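Local coordinates for protein sugar phosphate isomerase/epimerase (Parabacteroides distasonis, PDB 3L23) that binds a magnesium ion in a xylose isomerase-like TIM barrel and probably isomerises or epimerises a sugar substrate, at residues P131-H136 with D196-L201; M169-V174 with Y218-G223; A247-G250 with N256-M259; L276-M279 with T284-A287. One frame throughout, in Å; residues are numbered along the deposited sequence. Where two conformers were deposited one is given.

Contact 1: P131-H136 with D196-L201; sequences PTITTH and DQIYDL
H136 and D196 meet through a hydrogen bond in which H136 NE2 donates to D196 OD2 over 2.7 Å, with an N-H...O angle of 163°. OD2 lies almost in the imidazole plane and receives the proton on its anti lone pair, the one facing away from the other carboxylate oxygen, while the carboxylate itself is turned 78° from the ring. The histidine CG stands anti to its own carbonyl carbon (chi1 -71°), which carries the ring from the first turn of helix 136-155 across to strand 196-197. Beside this polar pair, L201 CD1 approaches H136 CD2 to 3.9 Å, obliquely to the ring.

The rest is mainly aliphatic. I133 and I198 place their branches against each other in two spots: I133 CD1 lies 3.8 Å from I198 CG2, and I133 CG2 lies 3.9 Å from I198 CD1, which also reaches I133 O. A139 and V142 of helix 136-155 back I133, and V174 of strand 173-174 touches I198, L201 and H136. Chemically, the nearly straight, in-plane bond from NE2 restrains the turn of the ring, and the adjoining carboxylate would probably favour a positively charged imidazole.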
loop_
_atom_site.group_PDB
_atom_site.type_symbol
_atom_site.label_atom_id
_atom_site.label_comp_id
_atom_site.label_asym_id
_atom_site.label_seq_id
_atom_site.Cartn_x
_atom_site.Cartn_y
_atom_site.Cartn_z
ATOM N N PRO A 131 -9.082 4.020 8.583
ATOM C CA PRO A 131 -9.617 4.770 9.711
ATOM C C PRO A 131 -10.636 3.954 10.495
ATOM O O PRO A 131 -11.044 2.873 10.083
ATOM C CB PRO A 131 -10.311 5.993 9.061
ATOM C CG PRO A 131 -9.831 6.063 7.698
ATOM C CD PRO A 131 -9.393 4.667 7.293
ATOM N N THR A 132 -11.007 4.464 11.645
ATOM C CA THR A 132 -12.075 3.842 12.404
ATOM C C THR A 132 -13.392 3.895 11.621
ATOM O O THR A 132 -13.890 4.992 11.336
ATOM C CB THR A 132 -12.272 4.583 13.728
ATOM O OG1 THR A 132 -11.053 4.521 14.480
ATOM C CG2 THR A 132 -13.414 3.982 14.549
ATOM N N ILE A 133 -13.944 2.724 11.284
ATOM C CA ILE A 133 -15.221 2.616 10.585
ATOM C C ILE A 133 -16.057 1.483 11.224
ATOM O O ILE A 133 -15.650 0.306 11.142
ATOM C CB ILE A 133 -15.064 2.319 9.096
ATOM C CG1 ILE A 133 -14.231 3.419 8.390
ATOM C CG2 ILE A 133 -16.447 2.154 8.452
ATOM C CD1 ILE A 133 -13.747 3.077 6.955
ATOM N N THR A 134 -17.159 1.843 11.873
ATOM C CA THR A 134 -18.086 0.867 12.466
ATOM C C THR A 134 -19.534 0.970 11.981
ATOM O O THR A 134 -20.392 0.151 12.381
ATOM C CB THR A 134 -18.066 0.968 13.993
ATOM O OG1 THR A 134 -18.553 2.242 14.402
ATOM C CG2 THR A 134 -16.654 0.795 14.516
ATOM N N THR A 135 -19.827 1.993 11.184
ATOM C CA THR A 135 -21.186 2.275 10.736
ATOM C C THR A 135 -21.128 2.717 9.265
ATOM O O THR A 135 -20.075 3.122 8.767
ATOM C CB THR A 135 -21.880 3.394 11.546
ATOM O OG1 THR A 135 -21.199 4.656 11.327
ATOM C CG2 THR A 135 -21.951 3.072 13.060
ATOM N N HIS A 136 -22.288 2.672 8.602
ATOM C CA HIS A 136 -22.413 3.133 7.226
ATOM C C HIS A 136 -22.052 4.619 7.178
ATOM O O HIS A 136 -21.351 5.040 6.319
ATOM C CB HIS A 136 -23.846 2.908 6.663
ATOM C CG HIS A 136 -24.190 1.466 6.403
ATOM N ND1 HIS A 136 -24.796 0.651 7.343
ATOM C CD2 HIS A 136 -24.028 0.696 5.293
ATOM C CE1 HIS A 136 -24.971 -0.560 6.826
ATOM N NE2 HIS A 136 -24.516 -0.557 5.582
ATOM N N ASP A 196 -23.037 -4.833 4.954
ATOM C CA ASP A 196 -22.190 -4.575 3.802
ATOM C C ASP A 196 -20.739 -4.566 4.196
ATOM O O ASP A 196 -20.403 -3.982 5.222
ATOM C CB ASP A 196 -22.526 -3.206 3.251
ATOM C CG ASP A 196 -23.950 -3.099 2.848
ATOM O OD1 ASP A 196 -24.311 -3.778 1.867
ATOM O OD2 ASP A 196 -24.723 -2.366 3.522
ATOM N N GLN A 197 -19.870 -5.150 3.360
ATOM C CA GLN A 197 -18.455 -5.079 3.612
ATOM C C GLN A 197 -17.986 -3.635 3.444
ATOM O O GLN A 197 -18.344 -2.960 2.469
ATOM C CB GLN A 197 -17.676 -6.009 2.672
ATOM C CG GLN A 197 -18.029 -7.494 2.897
ATOM C CD GLN A 197 -17.215 -8.464 2.069
ATOM O OE1 GLN A 197 -16.810 -9.519 2.575
ATOM N NE2 GLN A 197 -16.938 -8.096 0.796
ATOM N N ILE A 198 -17.156 -3.184 4.375
ATOM C CA ILE A 198 -16.591 -1.823 4.293
ATOM C C ILE A 198 -15.946 -1.554 2.950
ATOM O O ILE A 198 -16.165 -0.504 2.363
ATOM C CB ILE A 198 -15.617 -1.530 5.493
ATOM C CG1 ILE A 198 -16.392 -1.467 6.796
ATOM C CG2 ILE A 198 -14.845 -0.207 5.285
ATOM C CD1 ILE A 198 -15.517 -1.653 8.031
ATOM N N TYR A 199 -15.144 -2.487 2.429
ATOM C CA TYR A 199 -14.465 -2.268 1.151
ATOM C C TYR A 199 -15.448 -1.991 -0.001
ATOM O O TYR A 199 -15.166 -1.156 -0.902
ATOM C CB TYR A 199 -13.597 -3.487 0.847
ATOM C CG TYR A 199 -12.483 -3.284 -0.167
ATOM C CD1 TYR A 199 -11.371 -2.488 0.132
ATOM C CD2 TYR A 199 -12.538 -3.887 -1.422
ATOM C CE1 TYR A 199 -10.354 -2.314 -0.792
ATOM C CE2 TYR A 199 -11.514 -3.714 -2.335
ATOM C CZ TYR A 199 -10.447 -2.938 -2.029
ATOM O OH TYR A 199 -9.422 -2.732 -2.928
ATOM N N ASP A 200 -16.556 -2.728 -0.018
ATOM C CA ASP A 200 -17.617 -2.491 -1.022
ATOM C C ASP A 200 -18.206 -1.091 -0.916
ATOM O O ASP A 200 -18.480 -0.473 -1.934
ATOM C CB ASP A 200 -18.669 -3.576 -0.954
ATOM C CG ASP A 200 -18.087 -4.912 -1.297
ATOM O OD1 ASP A 200 -17.197 -4.916 -2.159
ATOM O OD2 ASP A 200 -18.471 -5.937 -0.725
ATOM N N LEU A 201 -18.367 -0.580 0.301
ATOM C CA LEU A 201 -18.823 0.780 0.499
ATOM C C LEU A 201 -17.761 1.773 0.014
ATOM O O LEU A 201 -18.098 2.834 -0.532
ATOM C CB LEU A 201 -19.177 1.047 1.972
ATOM C CG LEU A 201 -20.283 0.180 2.593
ATOM C CD1 LEU A 201 -20.374 0.429 4.088
ATOM C CD2 LEU A 201 -21.616 0.391 1.861
#

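Contact 2: M169-V174 with Y218-G223; sequences MEFNRV and YWTVMG
F171 has its CG anti to the carbonyl carbon (chi1 -59°), and with chi2 at -76° the ring extends from the 3-10 turn 169-171 to T220 and G223. T220 sets CG2 anti to its backbone N and OG1 anti to the carbonyl carbon (chi1 -55°), an orientation that turns the methyl to the phenyl ring. Accordingly F171 CZ meets T220 CG2 at 3.9 Å, and F171 CE2 comes equally near T220 CA. At the root of the side chain, F171 CB lies 3.4 Å from G223 O, which sits obliquely to the ring and is hydrogen-bonded to N225 ND2. G223 has no side chain, and the ring passes close to its backbone, F171 CD2 lying 4.1 Å from G223 CA.

In the TIM barrel this contact joins the 3-10 turn after strand 162-165 to the short helix after its parallel neighbour 211-216. The metal ligand D216 ends the latter strand: its OD1 accepts from W219 N and its backbone O is bonded to T220 OG1, whose other partner is N166. The W219 side chain is about 4 Å from the magnesium ion at the nearest atoms. An alanine in place of F171 would probably open a gap between the 3-10 turn and T220 and G223, and leave Y199 of helix 198-205 without its ring partner. Backbone bonds from E170 and N172 to Y199 and I198 hold the turn and the residue after it against the start of helix 198-205.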
loop_
_atom_site.group_PDB
_atom_site.type_symbol
_atom_site.label_atom_id
_atom_site.label_comp_id
_atom_site.label_asym_id
_atom_site.label_seq_id
_atom_site.Cartn_x
_atom_site.Cartn_y
_atom_site.Cartn_z
HETATM N N MSE A 169 -9.478 -5.795 7.639
HETATM C CA MSE A 169 -10.553 -5.147 8.386
HETATM C C MSE A 169 -11.613 -4.563 7.465
HETATM O O MSE A 169 -12.759 -4.379 7.877
HETATM C CB MSE A 169 -10.045 -4.006 9.299
HETATM C CG MSE A 169 -9.045 -4.373 10.395
HETATM SE SE MSE A 169 -7.193 -4.403 9.615
HETATM C CE MSE A 169 -7.375 -2.964 8.401
ATOM N N GLU A 170 -11.209 -4.206 6.257
ATOM C CA GLU A 170 -12.132 -3.628 5.258
ATOM C C GLU A 170 -13.193 -4.646 4.842
ATOM O O GLU A 170 -14.200 -4.294 4.234
ATOM C CB GLU A 170 -11.356 -3.122 4.042
ATOM C CG GLU A 170 -10.417 -1.962 4.290
ATOM C CD GLU A 170 -9.060 -2.308 4.858
ATOM O OE1 GLU A 170 -8.785 -3.477 5.218
ATOM O OE2 GLU A 170 -8.215 -1.388 4.846
ATOM N N PHE A 171 -12.955 -5.926 5.115
ATOM C CA PHE A 171 -13.968 -6.938 4.790
ATOM C C PHE A 171 -14.893 -7.250 5.938
ATOM O O PHE A 171 -15.801 -8.061 5.796
ATOM C CB PHE A 171 -13.289 -8.158 4.155
ATOM C CG PHE A 171 -12.567 -7.791 2.926
ATOM C CD1 PHE A 171 -13.255 -7.540 1.755
ATOM C CD2 PHE A 171 -11.191 -7.546 2.949
ATOM C CE1 PHE A 171 -12.582 -7.104 0.632
ATOM C CE2 PHE A 171 -10.530 -7.148 1.848
ATOM C CZ PHE A 171 -11.210 -6.906 0.680
ATOM N N ASN A 172 -14.688 -6.608 7.089
ATOM C CA ASN A 172 -15.697 -6.631 8.132
ATOM C C ASN A 172 -16.979 -5.951 7.609
ATOM O O ASN A 172 -16.925 -5.050 6.794
ATOM C CB ASN A 172 -15.253 -5.852 9.367
ATOM C CG ASN A 172 -14.128 -6.516 10.145
ATOM O OD1 ASN A 172 -13.916 -7.720 10.088
ATOM N ND2 ASN A 172 -13.413 -5.705 10.897
ATOM N N ARG A 173 -18.129 -6.365 8.117
ATOM C CA ARG A 173 -19.373 -5.849 7.616
ATOM C C ARG A 173 -19.915 -4.836 8.610
ATOM O O ARG A 173 -19.754 -4.999 9.815
ATOM C CB ARG A 173 -20.388 -6.989 7.387
ATOM C CG ARG A 173 -19.968 -7.935 6.267
ATOM C CD ARG A 173 -20.875 -9.180 6.137
ATOM N NE ARG A 173 -20.388 -10.021 5.044
ATOM C CZ ARG A 173 -20.706 -9.877 3.762
ATOM N NH1 ARG A 173 -21.560 -8.946 3.367
ATOM N NH2 ARG A 173 -20.157 -10.681 2.863
ATOM N N VAL A 174 -20.522 -3.781 8.109
ATOM C CA VAL A 174 -21.269 -2.894 8.979
ATOM C C VAL A 174 -22.711 -3.347 8.861
ATOM O O VAL A 174 -23.298 -3.382 7.763
ATOM C CB VAL A 174 -21.053 -1.404 8.641
ATOM C CG1 VAL A 174 -19.623 -1.077 8.828
ATOM C CG2 VAL A 174 -21.476 -1.064 7.240
ATOM N N TYR A 218 -2.928 -10.835 -0.366
ATOM C CA TYR A 218 -2.905 -11.693 0.808
ATOM C C TYR A 218 -3.976 -11.250 1.817
ATOM O O TYR A 218 -4.748 -12.077 2.356
ATOM C CB TYR A 218 -1.546 -11.645 1.500
ATOM C CG TYR A 218 -1.484 -12.318 2.855
ATOM C CD1 TYR A 218 -1.384 -13.709 3.003
ATOM C CD2 TYR A 218 -1.538 -11.569 4.059
ATOM C CE1 TYR A 218 -1.280 -14.292 4.243
ATOM C CE2 TYR A 218 -1.445 -12.141 5.248
ATOM C CZ TYR A 218 -1.328 -13.518 5.379
ATOM O OH TYR A 218 -1.238 -14.132 6.582
ATOM N N TRP A 219 -3.991 -9.950 2.123
ATOM C CA TRP A 219 -4.933 -9.503 3.124
ATOM C C TRP A 219 -6.367 -9.614 2.640
ATOM O O TRP A 219 -7.284 -9.733 3.441
ATOM C CB TRP A 219 -4.603 -8.091 3.631
ATOM C CG TRP A 219 -3.415 -8.130 4.541
ATOM C CD1 TRP A 219 -2.160 -7.722 4.256
ATOM C CD2 TRP A 219 -3.376 -8.660 5.875
ATOM N NE1 TRP A 219 -1.336 -7.971 5.303
ATOM C CE2 TRP A 219 -2.060 -8.520 6.332
ATOM C CE3 TRP A 219 -4.328 -9.220 6.721
ATOM C CZ2 TRP A 219 -1.655 -8.939 7.590
ATOM C CZ3 TRP A 219 -3.952 -9.614 7.995
ATOM C CH2 TRP A 219 -2.604 -9.501 8.415
ATOM N N THR A 220 -6.585 -9.589 1.340
ATOM C CA THR A 220 -7.925 -9.852 0.743
ATOM C C THR A 220 -8.383 -11.270 1.055
ATOM O O THR A 220 -9.498 -11.505 1.584
ATOM C CB THR A 220 -7.961 -9.541 -0.792
ATOM O OG1 THR A 220 -7.529 -8.190 -0.979
ATOM C CG2 THR A 220 -9.388 -9.706 -1.366
ATOM N N VAL A 221 -7.484 -12.228 0.834
ATOM C CA VAL A 221 -7.764 -13.602 1.205
ATOM C C VAL A 221 -7.993 -13.760 2.729
ATOM O O VAL A 221 -8.899 -14.481 3.159
ATOM C CB VAL A 221 -6.656 -14.547 0.654
ATOM C CG1 VAL A 221 -6.830 -16.005 1.162
ATOM C CG2 VAL A 221 -6.606 -14.465 -0.931
HETATM N N MSE A 222 -7.238 -13.017 3.532
HETATM C CA MSE A 222 -7.368 -13.062 4.995
HETATM C C MSE A 222 -8.628 -12.384 5.449
HETATM O O MSE A 222 -9.022 -12.508 6.639
HETATM C CB MSE A 222 -6.163 -12.408 5.656
HETATM C CG MSE A 222 -4.887 -13.173 5.488
HETATM SE SE MSE A 222 -4.775 -14.798 6.481
HETATM C CE MSE A 222 -4.380 -13.821 8.103
ATOM N N GLY A 223 -9.283 -11.674 4.523
ATOM C CA GLY A 223 -10.632 -11.158 4.747
ATOM C C GLY A 223 -11.762 -11.986 4.145
ATOM O O GLY A 223 -12.886 -11.481 3.979
#

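Contact 3: A247-G250 with N256-M259; sequences AVFG and NFEM
F249 and F257 form the hydrophobic part of this contact, an oblique pair with ring centroids 5.3 Å apart and planes inclined at 45°. The nearest side-chain approach is F249 CB to F257 CE2 at 4.1 Å. Both rings leave the backbone with CG anti to the carbonyl carbon; at F257 (chi1 -68°) this sends the ring from the first turn of helix 257-267 to the 247-250 loop. The same CE2 lies 4.0 Å from G250 N, which comes in at the edge of the F257 ring, near its plane. That amide donates instead to D245 OD2, so the ring only packs beside a polar group satisfied elsewhere.

The packed side is therefore the pair of buried rings, whereas G250 and N256 lie at the solvent side and no hydrogen bond crosses between the segments. G250 has a positive phi, a backbone conformation that favours glycine. N256 turns its polar group to its own helix: OD1 accepts from M259 N at 3.2 Å, an N-cap bond that is nearly straight at 169° although the donor stands above the carbonyl plane. I243 of barrel strand 238-243 touches both phenylalanines; C292 and L296 of helix 285-298 cover F249, and F301 in the C-terminal loop lies against F257.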
loop_
_atom_site.group_PDB
_atom_site.type_symbol
_atom_site.label_atom_id
_atom_site.label_comp_id
_atom_site.label_asym_id
_atom_site.label_seq_id
_atom_site.Cartn_x
_atom_site.Cartn_y
_atom_site.Cartn_z
ATOM N N ALA A 247 4.378 -15.948 4.235
ATOM C CA ALA A 247 5.813 -15.651 4.349
ATOM C C ALA A 247 6.437 -15.758 2.965
ATOM O O ALA A 247 6.013 -15.053 2.075
ATOM C CB ALA A 247 6.492 -16.580 5.356
ATOM N N VAL A 248 7.433 -16.620 2.748
ATOM C CA VAL A 248 7.989 -16.726 1.410
ATOM C C VAL A 248 6.931 -17.231 0.416
ATOM O O VAL A 248 6.188 -18.193 0.697
ATOM C CB VAL A 248 9.247 -17.635 1.388
ATOM C CG1 VAL A 248 9.681 -17.876 -0.043
ATOM C CG2 VAL A 248 10.328 -16.968 2.262
ATOM N N PHE A 249 6.885 -16.579 -0.752
ATOM C CA PHE A 249 5.919 -16.923 -1.784
ATOM C C PHE A 249 5.916 -18.410 -2.098
ATOM O O PHE A 249 6.978 -19.045 -2.287
ATOM C CB PHE A 249 6.170 -16.184 -3.083
ATOM C CG PHE A 249 6.071 -14.691 -3.015
ATOM C CD1 PHE A 249 5.485 -14.009 -1.945
ATOM C CD2 PHE A 249 6.554 -13.960 -4.056
ATOM C CE1 PHE A 249 5.405 -12.641 -1.949
ATOM C CE2 PHE A 249 6.461 -12.596 -4.089
ATOM C CZ PHE A 249 5.860 -11.930 -3.073
ATOM N N GLY A 250 4.710 -18.980 -2.147
ATOM C CA GLY A 250 4.530 -20.367 -2.514
ATOM C C GLY A 250 4.739 -21.421 -1.461
ATOM O O GLY A 250 4.588 -22.579 -1.738
ATOM N N ASN A 256 -3.090 -18.349 -4.866
ATOM C CA ASN A 256 -2.958 -18.842 -6.222
ATOM C C ASN A 256 -2.300 -17.720 -7.044
ATOM O O ASN A 256 -2.978 -16.916 -7.708
ATOM C CB ASN A 256 -4.310 -19.212 -6.821
ATOM C CG ASN A 256 -4.159 -19.903 -8.182
ATOM O OD1 ASN A 256 -3.107 -19.832 -8.808
ATOM N ND2 ASN A 256 -5.184 -20.623 -8.596
ATOM N N PHE A 257 -0.981 -17.660 -6.997
ATOM C CA PHE A 257 -0.282 -16.598 -7.741
ATOM C C PHE A 257 -0.419 -16.725 -9.279
ATOM O O PHE A 257 -0.487 -15.693 -9.956
ATOM C CB PHE A 257 1.171 -16.494 -7.301
ATOM C CG PHE A 257 1.328 -15.999 -5.910
ATOM C CD1 PHE A 257 0.823 -14.752 -5.536
ATOM C CD2 PHE A 257 1.941 -16.796 -4.955
ATOM C CE1 PHE A 257 0.996 -14.317 -4.213
ATOM C CE2 PHE A 257 2.093 -16.375 -3.650
ATOM C CZ PHE A 257 1.645 -15.140 -3.294
ATOM N N GLU A 258 -0.523 -17.934 -9.814
ATOM C CA GLU A 258 -0.712 -18.077 -11.264
ATOM C C GLU A 258 -1.972 -17.340 -11.702
ATOM O O GLU A 258 -1.936 -16.578 -12.661
ATOM C CB GLU A 258 -0.727 -19.546 -11.687
ATOM C CG GLU A 258 -0.858 -19.747 -13.199
ATOM C CD GLU A 258 -0.782 -21.190 -13.624
ATOM O OE1 GLU A 258 -0.665 -22.096 -12.758
ATOM O OE2 GLU A 258 -0.829 -21.429 -14.846
HETATM N N MSE A 259 -3.083 -17.557 -11.004
HETATM C CA MSE A 259 -4.347 -16.903 -11.342
HETATM C C MSE A 259 -4.306 -15.415 -11.060
HETATM O O MSE A 259 -4.855 -14.623 -11.822
HETATM C CB MSE A 259 -5.534 -17.601 -10.616
HETATM C CG MSE A 259 -6.884 -17.156 -11.041
HETATM SE SE MSE A 259 -7.329 -17.782 -12.836
HETATM C CE MSE A 259 -7.817 -15.971 -13.513
#

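Contact 4: L276-M279 with T284-A287; sequences LEQM and TQFA
The backbone of 276-279 runs extended past the first turn of helix 285-298, with M279 CA 6.4 Å from Q285 CA, and the Q285 amide bridges the two. Its NE2 donates to E277 O at 3.0 Å, nearly in the plane of the amide but from above the carbonyl plane of E277. Its OE1 accepts from M279 N at 2.9 Å, here in the carbonyl plane and on a lone pair. The side chain reaches both because CG stands anti to the carbonyl carbon and the chain then bends at chi2 (-54°). OE1 also takes a bond from a water, which accepts from Q278 NE2; that nitrogen in turn donates to M279 O. NE2 has a second acceptor in S21 O, so both ends of the buried amide are bonded twice and its rotation is fixed.

Apolar groups line the amide: L276 CD2 lies 3.9 Å from Q285 NE2, and M279 CG is 3.5 Å from Q285 OE1. A leucine in place of Q285 would probably leave E277 O and M279 N without these partners and the loop less firmly tied to the helix. T284 caps the helix, its OG1 accepting from A287 N at 3.0 Å, while E25 receives the amides of Q285 and F286. The loop follows barrel strand 272-274, directly after the metal ligand E275; the E277 side chain touches helix 217-222 and, in the conformer given, its OE2 forms a salt bridge with K244 NZ, and L276 packs on V289 and C292 of helix 285-298.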
loop_
_atom_site.group_PDB
_atom_site.type_symbol
_atom_site.label_atom_id
_atom_site.label_comp_id
_atom_site.label_asym_id
_atom_site.label_seq_id
_atom_site.Cartn_x
_atom_site.Cartn_y
_atom_site.Cartn_z
ATOM N N LEU A 276 6.644 -8.668 2.424
ATOM C CA LEU A 276 6.965 -9.785 3.309
ATOM C C LEU A 276 6.866 -9.309 4.751
ATOM O O LEU A 276 7.536 -8.351 5.118
ATOM C CB LEU A 276 8.384 -10.298 3.002
ATOM C CG LEU A 276 8.885 -11.473 3.797
ATOM C CD1 LEU A 276 8.080 -12.705 3.393
ATOM C CD2 LEU A 276 10.407 -11.646 3.658
ATOM N N GLU A 277 6.032 -9.933 5.569
ATOM C CA GLU A 277 5.980 -9.533 6.974
ATOM C C GLU A 277 7.082 -10.265 7.743
ATOM O O GLU A 277 7.905 -10.958 7.137
ATOM C CB GLU A 277 4.539 -9.604 7.568
ATOM C CG GLU A 277 3.852 -10.901 7.777
ATOM C CD GLU A 277 2.378 -10.618 8.143
ATOM O OE1 GLU A 277 2.126 -10.019 9.215
ATOM O OE2 GLU A 277 1.492 -10.923 7.324
ATOM N N GLN A 278 7.173 -10.043 9.050
ATOM C CA GLN A 278 8.213 -10.625 9.859
ATOM C C GLN A 278 8.330 -12.126 9.646
ATOM O O GLN A 278 7.349 -12.855 9.728
ATOM C CB GLN A 278 7.907 -10.345 11.324
ATOM C CG GLN A 278 8.786 -11.059 12.286
ATOM C CD GLN A 278 10.228 -10.686 12.160
ATOM O OE1 GLN A 278 10.565 -9.499 12.125
ATOM N NE2 GLN A 278 11.115 -11.701 12.142
HETATM N N MSE A 279 9.530 -12.579 9.329
HETATM C CA MSE A 279 9.740 -14.014 9.127
HETATM C C MSE A 279 9.402 -14.782 10.405
HETATM O O MSE A 279 9.819 -14.399 11.501
HETATM C CB MSE A 279 11.164 -14.279 8.642
HETATM C CG MSE A 279 11.435 -13.822 7.206
HETATM SE SE MSE A 279 10.497 -14.785 5.851
HETATM C CE MSE A 279 11.682 -16.328 5.767
ATOM N N THR A 284 16.348 -13.866 8.471
ATOM C CA THR A 284 16.301 -12.420 8.223
ATOM C C THR A 284 15.297 -12.042 7.149
ATOM O O THR A 284 14.901 -12.854 6.327
ATOM C CB THR A 284 17.672 -11.863 7.770
ATOM O OG1 THR A 284 18.033 -12.382 6.466
ATOM C CG2 THR A 284 18.728 -12.148 8.843
ATOM N N GLN A 285 14.869 -10.785 7.161
ATOM C CA GLN A 285 14.009 -10.272 6.106
ATOM C C GLN A 285 14.721 -10.260 4.751
ATOM O O GLN A 285 14.114 -10.567 3.718
ATOM C CB GLN A 285 13.520 -8.860 6.434
ATOM C CG GLN A 285 12.690 -8.717 7.721
ATOM C CD GLN A 285 11.514 -9.667 7.752
ATOM O OE1 GLN A 285 11.507 -10.565 8.573
ATOM N NE2 GLN A 285 10.517 -9.457 6.894
ATOM N N PHE A 286 16.023 -9.923 4.732
ATOM C CA PHE A 286 16.760 -9.929 3.449
ATOM C C PHE A 286 16.730 -11.331 2.819
ATOM O O PHE A 286 16.574 -11.449 1.610
ATOM C CB PHE A 286 18.191 -9.402 3.569
ATOM C CG PHE A 286 18.340 -7.937 3.199
ATOM C CD1 PHE A 286 18.588 -7.553 1.877
ATOM C CD2 PHE A 286 18.269 -6.950 4.172
ATOM C CE1 PHE A 286 18.744 -6.208 1.545
ATOM C CE2 PHE A 286 18.421 -5.608 3.829
ATOM C CZ PHE A 286 18.669 -5.258 2.493
ATOM N N ALA A 287 16.890 -12.367 3.643
ATOM C CA ALA A 287 16.888 -13.748 3.163
ATOM C C ALA A 287 15.515 -14.086 2.560
ATOM O O ALA A 287 15.421 -14.633 1.467
ATOM C CB ALA A 287 17.308 -14.727 4.298
HETATM O O HOH W 1 13.471 -11.317 10.401
#

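In the fold
All four contacts belong to loops and short helical segments after strands of the TIM barrel. Contacts 1 and 3 are mainly buried, 2 and 4 partly so. Contacts 1 and 2 hold common elements, since strands 173-174 and 196-197 pair antiparallel. Contacts 3 and 4 touch where V248 meets M279 and A247 meets L276, and both draw on helix 285-298. Near the metal site, E277 of contact 4, in the conformer given, packs on Y218 and W219 of contact 2. Chemically, contact 1 joins a histidine-carboxylate bond to aliphatic packing, contacts 2 and 3 rely on phenylalanines without cross-segment hydrogen bonds, and contact 4 rests on one amide. Contact 1 lies away from the metal.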